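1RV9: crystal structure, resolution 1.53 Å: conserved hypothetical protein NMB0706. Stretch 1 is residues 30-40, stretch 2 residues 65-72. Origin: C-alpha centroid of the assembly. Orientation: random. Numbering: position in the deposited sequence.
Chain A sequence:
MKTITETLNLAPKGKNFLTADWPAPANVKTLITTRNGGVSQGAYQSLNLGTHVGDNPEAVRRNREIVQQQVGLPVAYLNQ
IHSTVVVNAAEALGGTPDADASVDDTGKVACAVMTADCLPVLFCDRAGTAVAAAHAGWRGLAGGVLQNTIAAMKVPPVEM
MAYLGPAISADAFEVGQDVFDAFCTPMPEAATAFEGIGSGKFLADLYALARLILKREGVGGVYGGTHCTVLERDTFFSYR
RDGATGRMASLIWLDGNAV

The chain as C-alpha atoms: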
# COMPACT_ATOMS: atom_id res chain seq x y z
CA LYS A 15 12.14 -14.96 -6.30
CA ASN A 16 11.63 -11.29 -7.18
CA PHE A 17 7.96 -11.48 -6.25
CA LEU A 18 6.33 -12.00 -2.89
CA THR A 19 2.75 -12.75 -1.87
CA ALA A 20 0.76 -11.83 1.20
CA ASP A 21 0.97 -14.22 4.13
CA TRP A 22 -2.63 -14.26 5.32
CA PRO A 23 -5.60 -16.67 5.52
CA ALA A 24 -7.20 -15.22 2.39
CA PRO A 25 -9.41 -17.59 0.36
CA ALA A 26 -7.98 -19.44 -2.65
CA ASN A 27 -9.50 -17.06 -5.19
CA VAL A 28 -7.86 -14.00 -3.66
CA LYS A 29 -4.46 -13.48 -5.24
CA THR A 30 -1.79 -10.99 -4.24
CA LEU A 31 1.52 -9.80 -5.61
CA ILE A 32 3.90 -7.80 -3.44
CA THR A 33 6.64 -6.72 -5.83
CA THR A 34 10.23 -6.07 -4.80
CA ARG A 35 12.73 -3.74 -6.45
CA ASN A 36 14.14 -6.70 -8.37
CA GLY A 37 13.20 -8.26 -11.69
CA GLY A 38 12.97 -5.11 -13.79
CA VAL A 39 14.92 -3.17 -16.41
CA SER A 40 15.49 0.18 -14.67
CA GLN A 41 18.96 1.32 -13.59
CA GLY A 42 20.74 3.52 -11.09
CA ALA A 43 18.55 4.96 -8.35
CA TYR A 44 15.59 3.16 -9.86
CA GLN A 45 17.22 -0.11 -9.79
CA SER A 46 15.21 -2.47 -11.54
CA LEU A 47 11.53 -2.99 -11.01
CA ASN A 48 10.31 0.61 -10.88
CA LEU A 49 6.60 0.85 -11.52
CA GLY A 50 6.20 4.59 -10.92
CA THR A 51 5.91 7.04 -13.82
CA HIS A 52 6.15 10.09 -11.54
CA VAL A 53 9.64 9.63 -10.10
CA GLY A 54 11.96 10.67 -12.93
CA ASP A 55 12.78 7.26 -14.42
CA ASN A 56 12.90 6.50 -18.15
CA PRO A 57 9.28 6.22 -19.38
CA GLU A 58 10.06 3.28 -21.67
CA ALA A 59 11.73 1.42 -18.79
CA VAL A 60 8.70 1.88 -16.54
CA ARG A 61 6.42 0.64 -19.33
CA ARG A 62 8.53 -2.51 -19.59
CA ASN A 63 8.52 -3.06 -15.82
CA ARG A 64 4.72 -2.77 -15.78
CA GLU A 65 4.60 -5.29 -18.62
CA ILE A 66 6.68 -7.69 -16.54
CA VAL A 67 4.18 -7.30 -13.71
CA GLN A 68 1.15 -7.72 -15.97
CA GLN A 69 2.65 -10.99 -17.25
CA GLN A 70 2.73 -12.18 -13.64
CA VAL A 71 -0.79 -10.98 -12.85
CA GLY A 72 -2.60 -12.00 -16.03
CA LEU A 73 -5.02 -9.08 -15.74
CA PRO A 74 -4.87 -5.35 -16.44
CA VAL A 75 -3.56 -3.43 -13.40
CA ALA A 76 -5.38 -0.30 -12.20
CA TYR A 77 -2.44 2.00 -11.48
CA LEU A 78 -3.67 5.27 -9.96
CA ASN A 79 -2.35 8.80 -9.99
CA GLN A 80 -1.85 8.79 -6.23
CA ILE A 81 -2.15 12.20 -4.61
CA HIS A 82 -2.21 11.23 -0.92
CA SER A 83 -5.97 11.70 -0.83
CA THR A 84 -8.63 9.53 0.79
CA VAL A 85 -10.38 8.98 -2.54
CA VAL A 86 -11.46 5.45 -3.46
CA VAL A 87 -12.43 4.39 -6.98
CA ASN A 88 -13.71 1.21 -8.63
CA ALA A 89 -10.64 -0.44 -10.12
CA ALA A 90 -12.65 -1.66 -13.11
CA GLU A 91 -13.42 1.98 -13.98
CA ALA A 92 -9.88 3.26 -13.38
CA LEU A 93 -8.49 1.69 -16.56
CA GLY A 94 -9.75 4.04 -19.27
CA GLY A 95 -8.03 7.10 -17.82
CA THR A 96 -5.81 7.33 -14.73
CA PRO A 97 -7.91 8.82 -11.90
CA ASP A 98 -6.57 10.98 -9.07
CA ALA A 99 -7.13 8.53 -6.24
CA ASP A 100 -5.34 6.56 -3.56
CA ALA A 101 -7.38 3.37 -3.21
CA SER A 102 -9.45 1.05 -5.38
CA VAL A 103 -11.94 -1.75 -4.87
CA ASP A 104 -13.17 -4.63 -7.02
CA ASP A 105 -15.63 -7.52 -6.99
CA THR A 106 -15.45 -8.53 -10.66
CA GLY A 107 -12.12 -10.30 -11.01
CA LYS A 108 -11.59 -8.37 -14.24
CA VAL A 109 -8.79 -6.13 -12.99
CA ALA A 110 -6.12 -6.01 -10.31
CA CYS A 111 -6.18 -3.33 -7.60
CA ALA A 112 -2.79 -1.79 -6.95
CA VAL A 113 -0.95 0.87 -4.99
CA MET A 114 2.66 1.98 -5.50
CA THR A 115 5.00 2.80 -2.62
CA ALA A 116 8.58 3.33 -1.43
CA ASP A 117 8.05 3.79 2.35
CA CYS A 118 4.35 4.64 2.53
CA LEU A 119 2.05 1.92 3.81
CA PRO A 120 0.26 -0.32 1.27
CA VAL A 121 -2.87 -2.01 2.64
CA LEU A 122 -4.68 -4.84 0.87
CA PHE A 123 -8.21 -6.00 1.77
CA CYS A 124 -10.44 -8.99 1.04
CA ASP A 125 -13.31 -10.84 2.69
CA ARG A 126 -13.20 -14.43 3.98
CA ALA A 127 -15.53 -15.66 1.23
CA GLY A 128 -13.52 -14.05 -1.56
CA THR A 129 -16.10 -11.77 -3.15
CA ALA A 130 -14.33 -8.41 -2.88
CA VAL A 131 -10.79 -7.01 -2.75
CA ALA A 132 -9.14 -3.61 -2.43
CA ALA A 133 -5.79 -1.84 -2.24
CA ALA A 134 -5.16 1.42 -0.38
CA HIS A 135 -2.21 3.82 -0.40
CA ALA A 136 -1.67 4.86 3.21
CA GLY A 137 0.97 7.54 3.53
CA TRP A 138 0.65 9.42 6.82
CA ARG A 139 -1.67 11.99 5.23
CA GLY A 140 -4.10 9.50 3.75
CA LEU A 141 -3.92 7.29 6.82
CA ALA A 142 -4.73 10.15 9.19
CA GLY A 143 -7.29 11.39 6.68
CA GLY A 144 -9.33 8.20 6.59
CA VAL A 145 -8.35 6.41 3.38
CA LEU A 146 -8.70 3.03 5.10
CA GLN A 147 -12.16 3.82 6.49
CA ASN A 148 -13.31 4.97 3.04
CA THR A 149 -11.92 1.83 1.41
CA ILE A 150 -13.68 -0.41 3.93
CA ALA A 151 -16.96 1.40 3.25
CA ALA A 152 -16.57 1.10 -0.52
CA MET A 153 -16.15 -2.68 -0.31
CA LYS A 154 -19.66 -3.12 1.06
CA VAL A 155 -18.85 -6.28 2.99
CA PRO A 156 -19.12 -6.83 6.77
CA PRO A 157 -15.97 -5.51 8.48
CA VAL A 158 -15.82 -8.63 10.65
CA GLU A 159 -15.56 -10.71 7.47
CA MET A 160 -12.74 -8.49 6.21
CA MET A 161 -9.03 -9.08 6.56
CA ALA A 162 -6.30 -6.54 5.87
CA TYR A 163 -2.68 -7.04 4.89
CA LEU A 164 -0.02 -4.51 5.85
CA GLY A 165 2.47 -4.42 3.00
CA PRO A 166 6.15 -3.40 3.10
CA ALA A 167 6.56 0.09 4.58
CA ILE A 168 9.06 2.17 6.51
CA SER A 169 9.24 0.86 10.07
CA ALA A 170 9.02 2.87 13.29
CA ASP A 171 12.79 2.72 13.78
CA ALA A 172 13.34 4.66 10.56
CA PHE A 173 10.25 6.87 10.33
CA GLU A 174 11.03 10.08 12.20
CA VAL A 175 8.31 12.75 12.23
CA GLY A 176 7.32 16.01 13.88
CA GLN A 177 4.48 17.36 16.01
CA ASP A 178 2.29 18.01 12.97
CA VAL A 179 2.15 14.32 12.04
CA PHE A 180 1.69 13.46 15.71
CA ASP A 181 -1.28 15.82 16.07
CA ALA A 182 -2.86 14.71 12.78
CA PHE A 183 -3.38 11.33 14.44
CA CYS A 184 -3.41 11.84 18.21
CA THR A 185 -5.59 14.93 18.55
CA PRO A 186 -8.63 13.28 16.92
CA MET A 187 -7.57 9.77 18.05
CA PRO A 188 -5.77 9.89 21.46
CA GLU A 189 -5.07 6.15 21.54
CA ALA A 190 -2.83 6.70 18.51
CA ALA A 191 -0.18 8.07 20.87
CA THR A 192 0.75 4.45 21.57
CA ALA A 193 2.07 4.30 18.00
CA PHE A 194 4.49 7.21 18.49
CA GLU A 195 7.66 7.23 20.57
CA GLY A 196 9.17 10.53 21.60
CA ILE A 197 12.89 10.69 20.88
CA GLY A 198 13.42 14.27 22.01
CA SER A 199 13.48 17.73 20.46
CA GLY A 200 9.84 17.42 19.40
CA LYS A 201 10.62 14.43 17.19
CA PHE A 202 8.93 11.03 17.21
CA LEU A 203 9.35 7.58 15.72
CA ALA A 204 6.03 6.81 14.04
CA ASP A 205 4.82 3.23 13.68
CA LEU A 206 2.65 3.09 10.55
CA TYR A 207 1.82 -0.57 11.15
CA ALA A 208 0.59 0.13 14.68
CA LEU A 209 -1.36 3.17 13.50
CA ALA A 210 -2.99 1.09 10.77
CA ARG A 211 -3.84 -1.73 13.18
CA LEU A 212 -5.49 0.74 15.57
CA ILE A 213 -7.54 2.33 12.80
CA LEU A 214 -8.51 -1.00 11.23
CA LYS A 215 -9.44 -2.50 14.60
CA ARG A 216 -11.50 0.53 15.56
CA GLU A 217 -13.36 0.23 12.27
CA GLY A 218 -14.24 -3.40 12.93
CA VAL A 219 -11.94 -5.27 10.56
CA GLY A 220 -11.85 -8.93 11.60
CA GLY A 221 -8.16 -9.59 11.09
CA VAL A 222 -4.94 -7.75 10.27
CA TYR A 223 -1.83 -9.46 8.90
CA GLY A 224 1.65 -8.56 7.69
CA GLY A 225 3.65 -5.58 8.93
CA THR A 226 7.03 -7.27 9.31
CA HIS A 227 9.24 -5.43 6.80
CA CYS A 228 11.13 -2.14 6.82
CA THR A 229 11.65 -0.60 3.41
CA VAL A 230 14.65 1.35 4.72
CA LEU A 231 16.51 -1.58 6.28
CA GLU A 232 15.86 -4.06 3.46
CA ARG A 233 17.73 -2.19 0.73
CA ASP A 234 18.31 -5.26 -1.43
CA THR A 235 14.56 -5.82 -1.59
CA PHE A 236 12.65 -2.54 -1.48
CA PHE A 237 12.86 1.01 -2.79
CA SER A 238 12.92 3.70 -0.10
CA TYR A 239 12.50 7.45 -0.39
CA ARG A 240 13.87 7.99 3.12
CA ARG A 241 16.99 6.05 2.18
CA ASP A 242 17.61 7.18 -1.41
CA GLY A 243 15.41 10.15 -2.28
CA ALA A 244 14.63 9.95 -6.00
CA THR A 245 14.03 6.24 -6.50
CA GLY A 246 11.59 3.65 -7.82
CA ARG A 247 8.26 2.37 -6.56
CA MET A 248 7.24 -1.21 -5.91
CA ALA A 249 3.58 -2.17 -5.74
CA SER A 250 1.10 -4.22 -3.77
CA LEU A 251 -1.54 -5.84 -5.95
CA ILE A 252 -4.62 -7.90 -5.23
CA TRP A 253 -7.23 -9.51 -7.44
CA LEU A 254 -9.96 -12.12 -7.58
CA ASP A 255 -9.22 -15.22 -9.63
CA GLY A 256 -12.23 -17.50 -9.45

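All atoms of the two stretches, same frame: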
# COMPACT_ATOMS: atom_id res chain seq x y z
N THR A 30 -2.54 -12.20 -4.54
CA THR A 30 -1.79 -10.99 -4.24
C THR A 30 -0.39 -11.06 -4.84
O THR A 30 0.15 -12.14 -5.09
CB THR A 30 -1.63 -10.75 -2.72
OG1 THR A 30 -0.93 -11.85 -2.12
CG2 THR A 30 -2.98 -10.58 -2.05
N LEU A 31 0.17 -9.89 -5.09
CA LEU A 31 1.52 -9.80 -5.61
C LEU A 31 2.15 -8.60 -4.95
O LEU A 31 1.70 -7.47 -5.13
CB LEU A 31 1.52 -9.62 -7.13
CG LEU A 31 2.91 -9.70 -7.78
CD1 LEU A 31 3.41 -11.14 -7.70
CD2 LEU A 31 2.84 -9.25 -9.23
N ILE A 32 3.17 -8.85 -4.14
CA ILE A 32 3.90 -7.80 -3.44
C ILE A 32 5.23 -7.76 -4.17
O ILE A 32 6.10 -8.60 -3.94
CB ILE A 32 4.13 -8.17 -1.96
CG1 ILE A 32 2.78 -8.42 -1.27
CG2 ILE A 32 4.92 -7.07 -1.26
CD1 ILE A 32 1.84 -7.23 -1.30
N THR A 33 5.40 -6.79 -5.07
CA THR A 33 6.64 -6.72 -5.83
C THR A 33 7.81 -6.18 -5.02
O THR A 33 7.62 -5.49 -4.01
CB THR A 33 6.48 -5.86 -7.11
OG1 THR A 33 6.43 -4.47 -6.76
CG2 THR A 33 5.20 -6.24 -7.85
N THR A 34 9.01 -6.54 -5.45
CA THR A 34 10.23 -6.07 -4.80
C THR A 34 10.90 -5.19 -5.85
O THR A 34 10.38 -5.04 -6.96
CB THR A 34 11.17 -7.23 -4.42
OG1 THR A 34 11.66 -7.86 -5.61
CG2 THR A 34 10.44 -8.25 -3.56
N ARG A 35 12.04 -4.61 -5.51
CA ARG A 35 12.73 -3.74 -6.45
C ARG A 35 13.43 -4.54 -7.55
O ARG A 35 13.92 -3.96 -8.52
CB ARG A 35 13.75 -2.87 -5.70
CG ARG A 35 14.94 -3.64 -5.14
CD ARG A 35 15.89 -2.70 -4.42
NE ARG A 35 16.33 -1.62 -5.30
CZ ARG A 35 17.08 -0.59 -4.92
NH1 ARG A 35 17.47 -0.49 -3.65
NH2 ARG A 35 17.42 0.34 -5.80
N ASN A 36 13.46 -5.85 -7.40
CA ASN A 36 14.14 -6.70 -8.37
C ASN A 36 13.27 -7.33 -9.45
O ASN A 36 12.06 -7.51 -9.28
CB ASN A 36 14.90 -7.78 -7.62
CG ASN A 36 15.78 -7.20 -6.53
OD1 ASN A 36 16.63 -6.36 -6.80
ND2 ASN A 36 15.57 -7.63 -5.29
N GLY A 37 13.90 -7.65 -10.58
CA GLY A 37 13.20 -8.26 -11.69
C GLY A 37 12.84 -7.33 -12.83
O GLY A 37 12.17 -7.74 -13.78
N GLY A 38 13.29 -6.08 -12.75
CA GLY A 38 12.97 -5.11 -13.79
C GLY A 38 14.11 -4.73 -14.71
O GLY A 38 15.15 -5.39 -14.74
N VAL A 39 13.92 -3.64 -15.46
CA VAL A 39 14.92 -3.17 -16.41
C VAL A 39 15.48 -1.78 -16.10
O VAL A 39 16.32 -1.28 -16.84
CB VAL A 39 14.37 -3.15 -17.85
CG1 VAL A 39 13.89 -4.54 -18.24
CG2 VAL A 39 13.24 -2.13 -17.96
N SER A 40 15.01 -1.16 -15.02
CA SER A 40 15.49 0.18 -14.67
C SER A 40 16.89 0.12 -14.06
O SER A 40 17.32 -0.92 -13.56
CB SER A 40 14.52 0.85 -13.70
OG SER A 40 13.28 1.08 -14.33
N GLU A 65 4.92 -4.16 -17.77
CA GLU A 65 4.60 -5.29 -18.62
C GLU A 65 5.00 -6.58 -17.91
O GLU A 65 4.27 -7.57 -17.94
CB GLU A 65 5.37 -5.21 -19.93
CG GLU A 65 4.73 -4.33 -20.96
CD GLU A 65 5.51 -4.30 -22.25
OE1 GLU A 65 6.03 -5.37 -22.65
OE2 GLU A 65 5.60 -3.22 -22.86
N ILE A 66 6.17 -6.55 -17.28
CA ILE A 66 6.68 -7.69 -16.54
C ILE A 66 5.69 -8.06 -15.44
O ILE A 66 5.41 -9.24 -15.20
CB ILE A 66 8.06 -7.38 -15.92
CG1 ILE A 66 9.10 -7.24 -17.03
CG2 ILE A 66 8.47 -8.49 -14.96
CD1 ILE A 66 10.46 -6.79 -16.54
N VAL A 67 5.14 -7.05 -14.78
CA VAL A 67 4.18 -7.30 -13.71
C VAL A 67 2.87 -7.84 -14.27
O VAL A 67 2.29 -8.77 -13.71
CB VAL A 67 3.91 -6.01 -12.89
CG1 VAL A 67 2.69 -6.20 -12.00
CG2 VAL A 67 5.12 -5.69 -12.04
N GLN A 68 2.40 -7.27 -15.37
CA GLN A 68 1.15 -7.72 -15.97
C GLN A 68 1.26 -9.19 -16.35
O GLN A 68 0.30 -9.95 -16.19
CB GLN A 68 0.80 -6.89 -17.21
CG GLN A 68 -0.62 -7.12 -17.69
CD GLN A 68 -0.95 -6.30 -18.91
OE1 GLN A 68 -0.55 -6.64 -20.03
NE2 GLN A 68 -1.68 -5.20 -18.71
N GLN A 69 2.42 -9.59 -16.86
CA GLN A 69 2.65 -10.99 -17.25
C GLN A 69 2.44 -11.89 -16.04
O GLN A 69 1.90 -12.99 -16.16
CB GLN A 69 4.07 -11.17 -17.77
CG GLN A 69 4.34 -10.51 -19.11
CD GLN A 69 3.45 -11.05 -20.21
OE1 GLN A 69 3.46 -12.25 -20.50
NE2 GLN A 69 2.67 -10.17 -20.83
N GLN A 70 2.87 -11.42 -14.88
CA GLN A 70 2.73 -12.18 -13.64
C GLN A 70 1.28 -12.22 -13.18
O GLN A 70 0.79 -13.26 -12.73
CB GLN A 70 3.59 -11.56 -12.54
CG GLN A 70 5.09 -11.81 -12.68
CD GLN A 70 5.43 -13.28 -12.56
OE1 GLN A 70 4.99 -13.96 -11.63
NE2 GLN A 70 6.23 -13.78 -13.50
N VAL A 71 0.60 -11.09 -13.29
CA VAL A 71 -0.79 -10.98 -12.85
C VAL A 71 -1.79 -11.67 -13.78
O VAL A 71 -2.65 -12.43 -13.32
CB VAL A 71 -1.20 -9.51 -12.69
CG1 VAL A 71 -2.64 -9.41 -12.20
CG2 VAL A 71 -0.25 -8.83 -11.71
N GLY A 72 -1.69 -11.40 -15.08
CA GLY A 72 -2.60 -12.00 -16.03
C GLY A 72 -3.87 -11.19 -16.21
O GLY A 72 -4.83 -11.65 -16.83

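The strand at residues 30-33 and the helix at 65-71 run nearly antiparallel, their N-to-C directions 153° apart and their axes 10.2 Å apart at closest approach. No hydrogen bond joins the two stretches; they pack by shape, burying 250 Å² in total.

The main bump on the strand is Leu-31. Its CA-to-CB bond points toward the helix, and with chi1 t and chi2 p, its CD2 sits in a hollow lined by Val-67, Gln-70 and Val-71. There CD2 of Leu-31 lies 4.0 Å from CG2 of Val-71 and 4.1 Å from both CG1 of Val-67 and CB of Gln-70, so Gln-70 contributes the aliphatic base of its side chain to the wall. Two residues along, Thr-33 also faces the helix, its CG2 methyl 4.2 Å from CG2 of Val-67, while its OG1 is hydrogen-bonded elsewhere in the structure. Val-67 thus meets both strand residues through its two methyls.

Beyond the strand, the roles reverse: Ile-66 projects from the helix into the loop. Its extended CD1 reaches 3.4 Å from O of Gly-37, 4.1 Å from CA of Gly-38 and 4.4 Å from CG1 of Val-39. The first two contacts are with bare backbone; the last is apolar. The positive phi of Gly-37 itself favours glycine.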